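Local coordinates for antibiotic biosynthesis monooxygenase family protein (Shewanella oneidensis, PDB 2BBE), which is of unknown function but belongs to the antibiotic biosynthesis monooxygenase family, which suggests a possible oxidoreductase activity, at residues A[27-32]-A[92-97]; A[32-37]-A[50-55]; A[39-44]-A[75-80]; A[65-70]-A[103-108]. All blocks are in the same frame, centred on the assembly; numbering follows the deposited sequence.

Contact 1 of 4, residues A[27-32]-A[92-97]; sequences TEALIA and PELVES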
loop_
_atom_site.group_PDB
_atom_site.type_symbol
_atom_site.label_atom_id
_atom_site.label_comp_id
_atom_site.label_asym_id
_atom_site.label_seq_id
_atom_site.Cartn_x
_atom_site.Cartn_y
_atom_site.Cartn_z
ATOM N N THR A 27 -17.702 -15.406 15.873
ATOM C CA THR A 27 -16.706 -14.962 14.890
ATOM C C THR A 27 -17.337 -14.150 13.752
ATOM O O THR A 27 -16.842 -13.075 13.430
ATOM C CB THR A 27 -15.905 -16.132 14.322
ATOM O OG1 THR A 27 -15.361 -16.895 15.402
ATOM C CG2 THR A 27 -14.772 -15.616 13.441
ATOM N N GLU A 28 -18.420 -14.650 13.141
ATOM C CA GLU A 28 -19.089 -13.895 12.072
ATOM C C GLU A 28 -19.583 -12.526 12.547
ATOM O O GLU A 28 -19.410 -11.525 11.850
ATOM C CB GLU A 28 -20.239 -14.700 11.473
ATOM C CG GLU A 28 -19.765 -15.968 10.789
ATOM C CD GLU A 28 -18.885 -15.689 9.584
ATOM O OE1 GLU A 28 -19.100 -14.661 8.900
ATOM O OE2 GLU A 28 -17.975 -16.499 9.321
ATOM N N ALA A 29 -20.185 -12.487 13.739
ATOM C CA ALA A 29 -20.606 -11.210 14.363
ATOM C C ALA A 29 -19.408 -10.263 14.576
ATOM O O ALA A 29 -19.516 -9.057 14.354
ATOM C CB ALA A 29 -21.341 -11.462 15.685
ATOM N N LEU A 30 -18.266 -10.817 14.977
ATOM C CA LEU A 30 -17.082 -9.981 15.193
ATOM C C LEU A 30 -16.547 -9.400 13.883
ATOM O O LEU A 30 -16.226 -8.215 13.824
ATOM C CB LEU A 30 -15.984 -10.753 15.915
ATOM C CG LEU A 30 -14.703 -9.935 16.167
ATOM C CD1 LEU A 30 -15.007 -8.675 17.053
ATOM C CD2 LEU A 30 -13.617 -10.803 16.759
ATOM N N ILE A 31 -16.449 -10.235 12.844
ATOM C CA ILE A 31 -15.970 -9.754 11.536
ATOM C C ILE A 31 -16.897 -8.625 11.072
ATOM O O ILE A 31 -16.424 -7.587 10.629
ATOM C CB ILE A 31 -15.905 -10.880 10.439
ATOM C CG1 ILE A 31 -14.950 -12.024 10.852
ATOM C CG2 ILE A 31 -15.485 -10.296 9.051
ATOM C CD1 ILE A 31 -15.140 -13.343 10.044
ATOM N N ALA A 32 -18.209 -8.839 11.168
ATOM C CA ALA A 32 -19.178 -7.808 10.772
ATOM C C ALA A 32 -19.025 -6.484 11.539
ATOM O O ALA A 32 -19.065 -5.403 10.928
ATOM C CB ALA A 32 -20.612 -8.336 10.870
ATOM N N PRO A 92 -17.165 -6.322 24.471
ATOM C CA PRO A 92 -17.427 -7.199 25.609
ATOM C C PRO A 92 -18.377 -8.354 25.311
ATOM O O PRO A 92 -18.328 -9.372 26.012
ATOM C CB PRO A 92 -18.089 -6.267 26.641
ATOM C CG PRO A 92 -17.758 -4.905 26.201
ATOM C CD PRO A 92 -17.610 -4.940 24.744
ATOM N N GLU A 93 -19.233 -8.206 24.296
ATOM C CA GLU A 93 -20.194 -9.248 23.956
ATOM C C GLU A 93 -19.596 -10.313 23.034
ATOM O O GLU A 93 -20.006 -11.473 23.068
ATOM C CB GLU A 93 -21.445 -8.629 23.318
ATOM C CG GLU A 93 -22.109 -7.533 24.167
ATOM C CD GLU A 93 -22.529 -8.007 25.557
ATOM O OE1 GLU A 93 -23.010 -9.159 25.681
ATOM O OE2 GLU A 93 -22.384 -7.222 26.524
ATOM N N LEU A 94 -18.622 -9.907 22.217
ATOM C CA LEU A 94 -18.103 -10.765 21.148
ATOM C C LEU A 94 -16.705 -11.330 21.354
ATOM O O LEU A 94 -16.342 -12.319 20.703
ATOM C CB LEU A 94 -18.095 -9.982 19.817
ATOM C CG LEU A 94 -19.414 -9.355 19.356
ATOM C CD1 LEU A 94 -19.296 -8.826 17.936
ATOM C CD2 LEU A 94 -20.551 -10.367 19.420
ATOM N N VAL A 95 -15.889 -10.679 22.182
ATOM C CA VAL A 95 -14.450 -10.966 22.229
ATOM C C VAL A 95 -14.024 -11.627 23.540
ATOM O O VAL A 95 -14.411 -11.148 24.622
ATOM C CB VAL A 95 -13.632 -9.662 21.947
ATOM C CG1 VAL A 95 -12.141 -9.878 22.160
ATOM C CG2 VAL A 95 -13.882 -9.180 20.520
ATOM N N GLU A 96 -13.238 -12.696 23.433
ATOM C CA GLU A 96 -12.650 -13.377 24.592
ATOM C C GLU A 96 -11.425 -12.617 25.116
ATOM O O GLU A 96 -11.265 -12.408 26.340
ATOM C CB GLU A 96 -12.236 -14.800 24.199
ATOM C CG GLU A 96 -11.534 -15.572 25.307
ATOM C CD GLU A 96 -11.269 -17.012 24.932
ATOM O OE1 GLU A 96 -12.191 -17.676 24.411
ATOM O OE2 GLU A 96 -10.129 -17.489 25.155
ATOM N N SER A 97 -10.555 -12.210 24.191
ATOM C CA SER A 97 -9.318 -11.515 24.526
ATOM C C SER A 97 -8.846 -10.773 23.280
ATOM O O SER A 97 -9.287 -11.082 22.158
ATOM C CB SER A 97 -8.233 -12.487 25.019
ATOM O OG SER A 97 -8.034 -13.537 24.083
#

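Contact 2 of 4, residues A[32-37]-A[50-55]; sequences AALASL and YELNVS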
loop_
_atom_site.group_PDB
_atom_site.type_symbol
_atom_site.label_atom_id
_atom_site.label_comp_id
_atom_site.label_asym_id
_atom_site.label_seq_id
_atom_site.Cartn_x
_atom_site.Cartn_y
_atom_site.Cartn_z
ATOM N N ALA A 32 -18.209 -8.839 11.168
ATOM C CA ALA A 32 -19.178 -7.808 10.772
ATOM C C ALA A 32 -19.025 -6.484 11.539
ATOM O O ALA A 32 -19.065 -5.403 10.928
ATOM C CB ALA A 32 -20.612 -8.336 10.870
ATOM N N ALA A 33 -18.837 -6.580 12.857
ATOM C CA ALA A 33 -18.691 -5.418 13.737
ATOM C C ALA A 33 -17.435 -4.624 13.371
ATOM O O ALA A 33 -17.467 -3.380 13.279
ATOM C CB ALA A 33 -18.635 -5.859 15.205
ATOM N N LEU A 34 -16.332 -5.341 13.150
ATOM C CA LEU A 34 -15.063 -4.683 12.758
ATOM C C LEU A 34 -15.165 -4.118 11.332
ATOM O O LEU A 34 -14.681 -3.016 11.054
ATOM C CB LEU A 34 -13.881 -5.662 12.887
ATOM C CG LEU A 34 -13.529 -6.027 14.352
ATOM C CD1 LEU A 34 -12.615 -7.242 14.402
ATOM C CD2 LEU A 34 -12.874 -4.841 15.099
ATOM N N ALA A 35 -15.778 -4.877 10.420
ATOM C CA ALA A 35 -15.864 -4.403 9.033
ATOM C C ALA A 35 -16.704 -3.138 8.940
ATOM O O ALA A 35 -16.473 -2.300 8.043
ATOM C CB ALA A 35 -16.406 -5.492 8.095
ATOM N N SER A 36 -17.676 -2.994 9.848
ATOM C CA SER A 36 -18.559 -1.818 9.839
ATOM C C SER A 36 -17.774 -0.512 10.103
ATOM O O SER A 36 -18.237 0.587 9.737
ATOM C CB SER A 36 -19.700 -1.970 10.869
ATOM O OG SER A 36 -19.170 -1.750 12.173
ATOM N N LEU A 37 -16.596 -0.632 10.714
ATOM C CA LEU A 37 -15.757 0.529 11.040
ATOM C C LEU A 37 -14.953 1.040 9.848
ATOM O O LEU A 37 -14.431 2.159 9.879
ATOM C CB LEU A 37 -14.753 0.196 12.174
ATOM C CG LEU A 37 -15.331 -0.387 13.464
ATOM C CD1 LEU A 37 -14.213 -0.791 14.421
ATOM C CD2 LEU A 37 -16.322 0.590 14.116
ATOM N N TYR A 50 -6.136 0.797 6.602
ATOM C CA TYR A 50 -7.027 0.208 7.609
ATOM C C TYR A 50 -7.617 -1.088 7.073
ATOM O O TYR A 50 -8.726 -1.104 6.501
ATOM C CB TYR A 50 -8.118 1.216 7.951
ATOM C CG TYR A 50 -8.862 0.957 9.233
ATOM C CD1 TYR A 50 -8.207 1.009 10.480
ATOM C CD2 TYR A 50 -10.229 0.726 9.202
ATOM C CE1 TYR A 50 -8.910 0.810 11.680
ATOM C CE2 TYR A 50 -10.954 0.539 10.394
ATOM C CZ TYR A 50 -10.280 0.579 11.615
ATOM O OH TYR A 50 -11.013 0.398 12.752
ATOM N N GLU A 51 -6.862 -2.169 7.252
ATOM C CA GLU A 51 -7.154 -3.430 6.590
ATOM C C GLU A 51 -7.550 -4.480 7.615
ATOM O O GLU A 51 -6.861 -4.662 8.624
ATOM C CB GLU A 51 -5.929 -3.914 5.814
ATOM C CG GLU A 51 -5.554 -2.977 4.669
ATOM C CD GLU A 51 -4.281 -3.414 3.971
ATOM O OE1 GLU A 51 -3.697 -4.462 4.350
ATOM O OE2 GLU A 51 -3.870 -2.704 3.030
ATOM N N LEU A 52 -8.665 -5.153 7.344
ATOM C CA LEU A 52 -9.175 -6.223 8.205
ATOM C C LEU A 52 -8.777 -7.604 7.654
ATOM O O LEU A 52 -8.710 -7.803 6.437
ATOM C CB LEU A 52 -10.707 -6.106 8.315
ATOM C CG LEU A 52 -11.419 -6.973 9.367
ATOM C CD1 LEU A 52 -10.876 -6.702 10.805
ATOM C CD2 LEU A 52 -12.938 -6.729 9.282
ATOM N N ASN A 53 -8.511 -8.547 8.555
ATOM C CA ASN A 53 -7.917 -9.835 8.196
ATOM C C ASN A 53 -8.483 -10.933 9.104
ATOM O O ASN A 53 -8.659 -10.717 10.323
ATOM C CB ASN A 53 -6.387 -9.778 8.368
ATOM C CG ASN A 53 -5.746 -8.578 7.652
ATOM O OD1 ASN A 53 -5.642 -7.465 8.207
ATOM N ND2 ASN A 53 -5.343 -8.793 6.426
ATOM N N VAL A 54 -8.763 -12.099 8.526
ATOM C CA VAL A 54 -9.212 -13.260 9.297
ATOM C C VAL A 54 -8.123 -14.326 9.289
ATOM O O VAL A 54 -7.554 -14.657 8.228
ATOM C CB VAL A 54 -10.571 -13.840 8.773
ATOM C CG1 VAL A 54 -11.677 -12.863 9.103
ATOM C CG2 VAL A 54 -10.534 -14.102 7.239
ATOM N N SER A 55 -7.812 -14.834 10.479
ATOM C CA SER A 55 -6.711 -15.788 10.647
ATOM C C SER A 55 -6.972 -17.122 9.972
ATOM O O SER A 55 -8.054 -17.712 10.120
ATOM C CB SER A 55 -6.420 -16.024 12.129
ATOM O OG SER A 55 -5.416 -17.012 12.302
#

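Contact 3 of 4, residues A[39-44]-A[75-80]; sequences PDTRRE and DEHCAK. With SO4 (sulfate ion), chain C.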
loop_
_atom_site.group_PDB
_atom_site.type_symbol
_atom_site.label_atom_id
_atom_site.label_comp_id
_atom_site.label_asym_id
_atom_site.label_seq_id
_atom_site.Cartn_x
_atom_site.Cartn_y
_atom_site.Cartn_z
ATOM N N PRO A 39 -15.461 1.828 6.333
ATOM C CA PRO A 39 -15.750 2.937 5.404
ATOM C C PRO A 39 -15.471 4.310 5.989
ATOM O O PRO A 39 -14.848 5.123 5.312
ATOM C CB PRO A 39 -17.239 2.755 5.083
ATOM C CG PRO A 39 -17.426 1.287 5.220
ATOM C CD PRO A 39 -16.633 0.945 6.462
ATOM N N ASP A 40 -15.866 4.567 7.240
ATOM C CA ASP A 40 -15.588 5.891 7.812
ATOM C C ASP A 40 -14.125 6.103 8.194
ATOM O O ASP A 40 -13.631 7.231 8.161
ATOM C CB ASP A 40 -16.486 6.194 9.003
ATOM C CG ASP A 40 -17.922 6.512 8.582
ATOM O OD1 ASP A 40 -18.178 6.848 7.390
ATOM O OD2 ASP A 40 -18.795 6.410 9.461
ATOM N N THR A 41 -13.441 5.029 8.579
ATOM C CA THR A 41 -12.044 5.163 8.940
ATOM C C THR A 41 -11.192 5.483 7.718
ATOM O O THR A 41 -10.307 6.334 7.791
ATOM C CB THR A 41 -11.505 3.921 9.661
ATOM O OG1 THR A 41 -12.263 3.707 10.856
ATOM C CG2 THR A 41 -10.034 4.123 10.016
ATOM N N ARG A 42 -11.463 4.812 6.598
ATOM C CA ARG A 42 -10.712 5.050 5.373
ATOM C C ARG A 42 -10.903 6.490 4.895
ATOM O O ARG A 42 -10.032 7.038 4.208
ATOM C CB ARG A 42 -11.094 4.038 4.282
ATOM C CG ARG A 42 -10.613 2.595 4.591
ATOM C CD ARG A 42 -10.945 1.584 3.475
ATOM N NE ARG A 42 -10.354 1.969 2.194
ATOM C CZ ARG A 42 -11.028 2.362 1.117
ATOM N NH1 ARG A 42 -12.360 2.403 1.109
ATOM N NH2 ARG A 42 -10.354 2.729 0.037
ATOM N N ARG A 43 -12.032 7.098 5.278
ATOM C CA ARG A 43 -12.354 8.480 4.902
ATOM C C ARG A 43 -11.737 9.541 5.838
ATOM O O ARG A 43 -11.891 10.740 5.589
ATOM C CB ARG A 43 -13.880 8.669 4.807
ATOM C CG ARG A 43 -14.494 8.045 3.552
ATOM C CD ARG A 43 -16.027 7.847 3.700
ATOM N NE ARG A 43 -16.641 7.381 2.450
ATOM C CZ ARG A 43 -16.591 6.127 1.981
ATOM N NH1 ARG A 43 -15.927 5.156 2.638
ATOM N NH2 ARG A 43 -17.201 5.844 0.829
ATOM N N GLU A 44 -11.052 9.100 6.901
ATOM C CA GLU A 44 -10.277 9.996 7.780
ATOM C C GLU A 44 -9.077 10.573 7.009
ATOM O O GLU A 44 -8.352 9.831 6.352
ATOM C CB GLU A 44 -9.766 9.228 9.013
ATOM C CG GLU A 44 -10.815 8.920 10.100
ATOM C CD GLU A 44 -10.288 7.938 11.160
ATOM O OE1 GLU A 44 -9.045 7.842 11.343
ATOM O OE2 GLU A 44 -11.097 7.222 11.789
ATOM N N ASP A 75 -4.634 9.085 17.419
ATOM C CA ASP A 75 -5.436 9.476 18.596
ATOM C C ASP A 75 -6.837 9.955 18.196
ATOM O O ASP A 75 -7.847 9.613 18.855
ATOM C CB ASP A 75 -4.702 10.554 19.410
ATOM C CG ASP A 75 -3.462 10.016 20.126
ATOM O OD1 ASP A 75 -3.282 8.783 20.232
ATOM O OD2 ASP A 75 -2.658 10.840 20.595
ATOM N N GLU A 76 -6.907 10.733 17.114
ATOM C CA GLU A 76 -8.188 11.187 16.557
ATOM C C GLU A 76 -9.076 9.994 16.180
ATOM O O GLU A 76 -10.268 9.969 16.508
ATOM C CB GLU A 76 -7.962 12.096 15.328
ATOM C CG GLU A 76 -9.249 12.696 14.733
ATOM C CD GLU A 76 -8.991 13.856 13.777
ATOM O OE1 GLU A 76 -7.877 14.419 13.798
ATOM O OE2 GLU A 76 -9.912 14.221 13.015
ATOM N N HIS A 77 -8.485 9.013 15.487
ATOM C CA HIS A 77 -9.177 7.782 15.112
ATOM C C HIS A 77 -9.742 7.072 16.348
ATOM O O HIS A 77 -10.914 6.687 16.361
ATOM C CB HIS A 77 -8.228 6.817 14.368
ATOM C CG HIS A 77 -8.751 5.416 14.281
ATOM N ND1 HIS A 77 -9.811 5.064 13.470
ATOM C CD2 HIS A 77 -8.365 4.277 14.907
ATOM C CE1 HIS A 77 -10.060 3.775 13.603
ATOM N NE2 HIS A 77 -9.193 3.274 14.465
ATOM N N CYS A 78 -8.893 6.884 17.364
ATOM C CA CYS A 78 -9.284 6.174 18.583
ATOM C C CYS A 78 -10.392 6.863 19.374
ATOM O O CYS A 78 -11.140 6.191 20.089
ATOM C CB CYS A 78 -8.077 5.910 19.494
ATOM S SG CYS A 78 -6.949 4.722 18.731
ATOM N N ALA A 79 -10.524 8.174 19.220
ATOM C CA ALA A 79 -11.575 8.932 19.916
ATOM C C ALA A 79 -12.886 9.026 19.133
ATOM O O ALA A 79 -13.848 9.623 19.627
ATOM C CB ALA A 79 -11.078 10.352 20.256
ATOM N N LYS A 80 -12.925 8.491 17.913
ATOM C CA LYS A 80 -14.168 8.518 17.113
ATOM C C LYS A 80 -15.284 7.730 17.805
ATOM O O LYS A 80 -15.025 6.658 18.364
ATOM C CB LYS A 80 -13.947 7.942 15.708
ATOM C CG LYS A 80 -13.018 8.756 14.782
ATOM C CD LYS A 80 -13.621 10.079 14.344
ATOM C CE LYS A 80 -14.043 10.062 12.876
ATOM N NZ LYS A 80 -14.626 11.384 12.453
HETATM S S SO4 C . -17.210 11.339 15.760
HETATM O O1 SO4 C . -16.627 10.743 16.952
HETATM O O2 SO4 C . -16.265 12.334 15.245
HETATM O O3 SO4 C . -17.497 10.375 14.696
HETATM O O4 SO4 C . -18.440 12.031 16.153
#

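Contact 4 of 4, residues A[65-70]-A[103-108]; sequences VEKFVD and YHQVIA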
loop_
_atom_site.group_PDB
_atom_site.type_symbol
_atom_site.label_atom_id
_atom_site.label_comp_id
_atom_site.label_asym_id
_atom_site.label_seq_id
_atom_site.Cartn_x
_atom_site.Cartn_y
_atom_site.Cartn_z
ATOM N N VAL A 65 -4.845 -4.308 10.510
ATOM C CA VAL A 65 -3.509 -3.818 10.201
ATOM C C VAL A 65 -3.684 -2.386 9.711
ATOM O O VAL A 65 -4.375 -2.137 8.704
ATOM C CB VAL A 65 -2.836 -4.710 9.127
ATOM C CG1 VAL A 65 -1.550 -4.021 8.554
ATOM C CG2 VAL A 65 -2.534 -6.107 9.748
ATOM N N GLU A 66 -3.088 -1.444 10.442
ATOM C CA GLU A 66 -3.425 -0.034 10.284
ATOM C C GLU A 66 -2.173 0.819 10.125
ATOM O O GLU A 66 -1.092 0.430 10.602
ATOM C CB GLU A 66 -4.192 0.472 11.532
ATOM C CG GLU A 66 -5.277 -0.478 12.079
ATOM C CD GLU A 66 -5.904 0.015 13.397
ATOM O OE1 GLU A 66 -5.623 1.160 13.830
ATOM O OE2 GLU A 66 -6.699 -0.749 13.999
ATOM N N LYS A 67 -2.348 1.983 9.496
ATOM C CA LYS A 67 -1.293 3.007 9.407
ATOM C C LYS A 67 -1.926 4.394 9.329
ATOM O O LYS A 67 -2.913 4.606 8.607
ATOM C CB LYS A 67 -0.358 2.758 8.207
ATOM C CG LYS A 67 1.011 3.457 8.314
ATOM C CD LYS A 67 1.881 3.315 7.035
ATOM C CE LYS A 67 2.445 1.903 6.823
ATOM N NZ LYS A 67 3.371 1.800 5.595
ATOM N N PHE A 68 -1.356 5.331 10.086
ATOM C CA PHE A 68 -1.825 6.718 10.175
ATOM C C PHE A 68 -0.653 7.665 9.984
ATOM O O PHE A 68 0.502 7.306 10.253
ATOM C CB PHE A 68 -2.507 6.989 11.536
ATOM C CG PHE A 68 -3.743 6.173 11.740
ATOM C CD1 PHE A 68 -3.657 4.882 12.276
ATOM C CD2 PHE A 68 -4.994 6.673 11.345
ATOM C CE1 PHE A 68 -4.812 4.092 12.433
ATOM C CE2 PHE A 68 -6.148 5.900 11.486
ATOM C CZ PHE A 68 -6.059 4.614 12.028
ATOM N N VAL A 69 -0.945 8.871 9.497
ATOM C CA VAL A 69 0.117 9.819 9.146
ATOM C C VAL A 69 0.980 10.210 10.363
ATOM O O VAL A 69 2.153 10.562 10.219
ATOM C CB VAL A 69 -0.453 11.079 8.432
ATOM C CG1 VAL A 69 -1.105 10.689 7.093
ATOM C CG2 VAL A 69 -1.438 11.801 9.314
ATOM N N ASP A 70 0.391 10.148 11.560
ATOM C CA ASP A 70 1.111 10.508 12.795
ATOM C C ASP A 70 0.287 10.148 14.011
ATOM O O ASP A 70 -0.824 9.666 13.871
ATOM C CB ASP A 70 1.539 11.991 12.829
ATOM C CG ASP A 70 0.372 12.979 12.671
ATOM O OD1 ASP A 70 -0.775 12.704 13.065
ATOM O OD2 ASP A 70 0.636 14.079 12.142
ATOM N N TYR A 103 3.390 0.838 16.546
ATOM C CA TYR A 103 4.734 0.683 16.038
ATOM C C TYR A 103 5.158 1.918 15.234
ATOM O O TYR A 103 4.298 2.685 14.772
ATOM C CB TYR A 103 4.743 -0.472 15.040
ATOM C CG TYR A 103 4.482 -1.856 15.585
ATOM C CD1 TYR A 103 3.172 -2.370 15.680
ATOM C CD2 TYR A 103 5.552 -2.688 15.929
ATOM C CE1 TYR A 103 2.944 -3.691 16.135
ATOM C CE2 TYR A 103 5.336 -3.996 16.402
ATOM C CZ TYR A 103 4.035 -4.487 16.494
ATOM O OH TYR A 103 3.831 -5.779 16.936
ATOM N N HIS A 104 6.474 2.070 15.051
ATOM C CA HIS A 104 7.067 2.878 13.979
ATOM C C HIS A 104 7.655 1.934 12.936
ATOM O O HIS A 104 8.229 0.877 13.275
ATOM C CB HIS A 104 8.198 3.763 14.507
ATOM C CG HIS A 104 7.719 4.895 15.357
ATOM N ND1 HIS A 104 8.184 5.109 16.630
ATOM C CD2 HIS A 104 6.819 5.877 15.112
ATOM C CE1 HIS A 104 7.600 6.179 17.139
ATOM N NE2 HIS A 104 6.758 6.655 16.241
ATOM N N GLN A 105 7.551 2.336 11.675
ATOM C CA GLN A 105 8.047 1.525 10.584
ATOM C C GLN A 105 9.545 1.695 10.451
ATOM O O GLN A 105 10.068 2.795 10.645
ATOM C CB GLN A 105 7.333 1.863 9.270
ATOM C CG GLN A 105 7.623 0.843 8.142
ATOM C CD GLN A 105 6.945 1.196 6.810
ATOM O OE1 GLN A 105 6.235 2.198 6.698
ATOM N NE2 GLN A 105 7.185 0.386 5.803
ATOM N N VAL A 106 10.222 0.583 10.162
ATOM C CA VAL A 106 11.659 0.549 9.852
ATOM C C VAL A 106 11.843 0.442 8.327
ATOM O O VAL A 106 11.427 -0.550 7.708
ATOM C CB VAL A 106 12.365 -0.674 10.516
ATOM C CG1 VAL A 106 13.901 -0.690 10.189
ATOM C CG2 VAL A 106 12.111 -0.693 12.005
ATOM N N ILE A 107 12.479 1.454 7.747
ATOM C CA ILE A 107 12.746 1.508 6.314
ATOM C C ILE A 107 14.155 1.005 6.023
ATOM O O ILE A 107 15.133 1.560 6.531
ATOM C CB ILE A 107 12.563 2.966 5.769
ATOM C CG1 ILE A 107 11.159 3.516 6.144
ATOM C CG2 ILE A 107 12.773 3.015 4.245
ATOM C CD1 ILE A 107 9.979 2.802 5.389
ATOM N N ALA A 108 14.247 -0.057 5.228
ATOM C CA ALA A 108 15.514 -0.575 4.729
ATOM C C ALA A 108 15.455 -0.692 3.196
ATOM O O ALA A 108 14.361 -0.880 2.617
ATOM C CB ALA A 108 15.793 -1.946 5.338
ATOM O OXT ALA A 108 16.482 -0.634 2.489
#

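Contact 1 of 4, residues A[27-32]-A[92-97]
The helix 27-35 comes closest to the end of helix 81-94 at Leu30 and Leu94, whose CA atoms lie 6.1 Å apart, and Val95, the first residue to leave helical backbone angles, already begins strand 95-107. Leu94 projects toward the opposing helix and lays its branched end over the backbone there. Its CD1 methyl comes within 3.6 Å of Ala29 O and, on the next residue, 3.7 Å of Leu30 CA, while Leu94 CD2 meets the Ala29 methyl, CB, at 4.0 Å. The first torsion (chi1 -55°) sets CG of Leu94 opposite its own carbonyl carbon and carries the methyls across to helix 27-35. Deeper in, Leu30 reaches Val95: CD1 of Leu30 stands 3.7 Å from CG2 of Val95 in one of two modelled conformers of the valine, the two side chains crossing obliquely. Tyr86 touches both Leu30 and Val95, and Leu30 also touches Phe20 of strand 8-22 and Val62 of strand 61-68, so this corner joins two helices to the β-sheet of a ferredoxin-like α+β fold. No hydrogen bond passes between the segments. The side-chain contacts are apolar, and one methyl also lies against a backbone carbonyl; van der Waals fit, with no directed bond, joins the segments, graded from the exposed Ala29 to the buried Leu30 and Val95.

Contact 2 of 4, residues A[32-37]-A[50-55]
Ser36 OG turns back to hydrogen-bond Ala33 O at 2.6 Å, 31° out of the carbonyl plane, a short bond in the last turn of the helical segment, beside Ala35 and Leu37, which touch the strand. Tyr50 OH lies 3.8 Å from both CB and CD1 of Leu37. Leu37 and Tyr50 cross at a slant, and the ring's CE2 also comes within 3.9 Å of Leu37 O. With CG roughly opposite the backbone N (chi1 -162°), the tyrosine ring extends off strand 47-55 toward the end of the helical segment; the ring also stacks on Phe64 of strand 61-68 and meets the ring of His77. Two residues along the same strand, Leu52 likewise projects toward the helix, as expected for every second residue of a β-strand. Its two methyls divide the work, CD1 of Leu52 resting 3.8 Å from Leu34 CB and CD2 coming 3.6 Å from Ala35 N. Leu34 and Leu52 cross nearly at a right angle. Helix 27-35 thus packs on one face of the antiparallel sheet, the layered α+β arrangement of the dimeric α/β-barrel clan, and all five touching residues are buried. The strand edge pairs antiparallel with the second subunit through Leu52 to Ser55, and Glu51 forms a salt bridge with Arg49 of that subunit.

Contact 3 of 4, residues A[39-44]-A[75-80]
A histidine–carboxylate hydrogen bond joins the loop just after helix 38-42 to helix 71-78: His77 ND1 donates to Glu44 OE2 over 3.0 Å. The bond is nearly straight, with an N-H...O angle of 169°; it lies in the imidazole plane and uses the syn lone pair of the acceptor. The carboxylate itself is twisted 45° from the ring, and its other oxygen, Glu44 OE1, lies 3.3 Å from His77 CB. A chi1 of 165° swings the imidazole away from the backbone nitrogen and toward Glu44 and Thr41. The hydroxyl of Thr41 is bonded to Leu37 O; near the ring edge, Thr41 OG1 is 3.5 Å from His77 CE1. On the exposed side, Lys80 brushes the glutamate, with CG 3.9 Å from Glu44 OE2, and its NZ makes a weak 3.4 Å hydrogen bond to O2 of a sulfate probably left from crystallisation. That anion is also held by Asp81 N, where helix 81-94 begins. Thr41 and Glu44, at and just past the end of helix 38-42, meet helix 71-78 above the sheet, with Ile83 of helix 81-94 against both Thr41 and His77, and with Tyr50 of strand 47-55 and Phe68 of strand 61-68 meeting the imidazole.

Contact 4 of 4, residues A[65-70]-A[103-108]
Lys67 and Gln105 meet by their side chains alone, from two strands of the antiparallel sheet of this ferredoxin-like fold that are not neighbours, strand 8-22 standing between them in the order. The nearest CA atoms, those of Lys67 and Tyr103, are 9.3 Å apart. The close-packed part belongs to each strand's own surroundings: Lys67 is buried, its chain lies against Gln13 and Arg49, and its backbone bonds to strand 47-55. Residues 103-106 instead pair antiparallel with a strand of the second subunit, and Tyr103 OH bonds to Thr63 OG1 of that subunit. Between the segments themselves the joint is thin, burying only 64 Å² in all, with Gln105 partly exposed. One polar pair makes it, and it holds for one of two modelled conformers of the lysine. Gln105 stretches out straight beyond CG, while the lysine bends at chi3 (-72°) and crosses it at about a right angle. The ammonium of Lys67 also has a weak, long ion pair with Glu51 of the second subunit. In the conformer described, Lys67 NZ donates to Gln105 OE1 at 3.1 Å, rising 46° out of the amide plane with a C=O...N angle of 117°.

Contacts 1 and 2 share Ala32 and helix 27-35; their centres lie 11 Å apart. Contact 3 continues the helical layer, its centre 14 Å from that of contact 2 and 16 Å from that of contact 4. Contacts 1 and 4, both on strand 95-107, are farthest apart, about 26 Å between centres. Along the chain, contacts 2 and 3 cross, both nested within contact 1; contact 4 alternates with contact 1 and opens after contact 2 closes. Contacts 1 and 2 tie helix 27-35 to the strands, and contact 3 links segments within the helical layer. Contacts 1, 2 and 4 touch the second subunit, 2 and 4 through strands extending the sheet into it; contacts 3 and 4 touch the third.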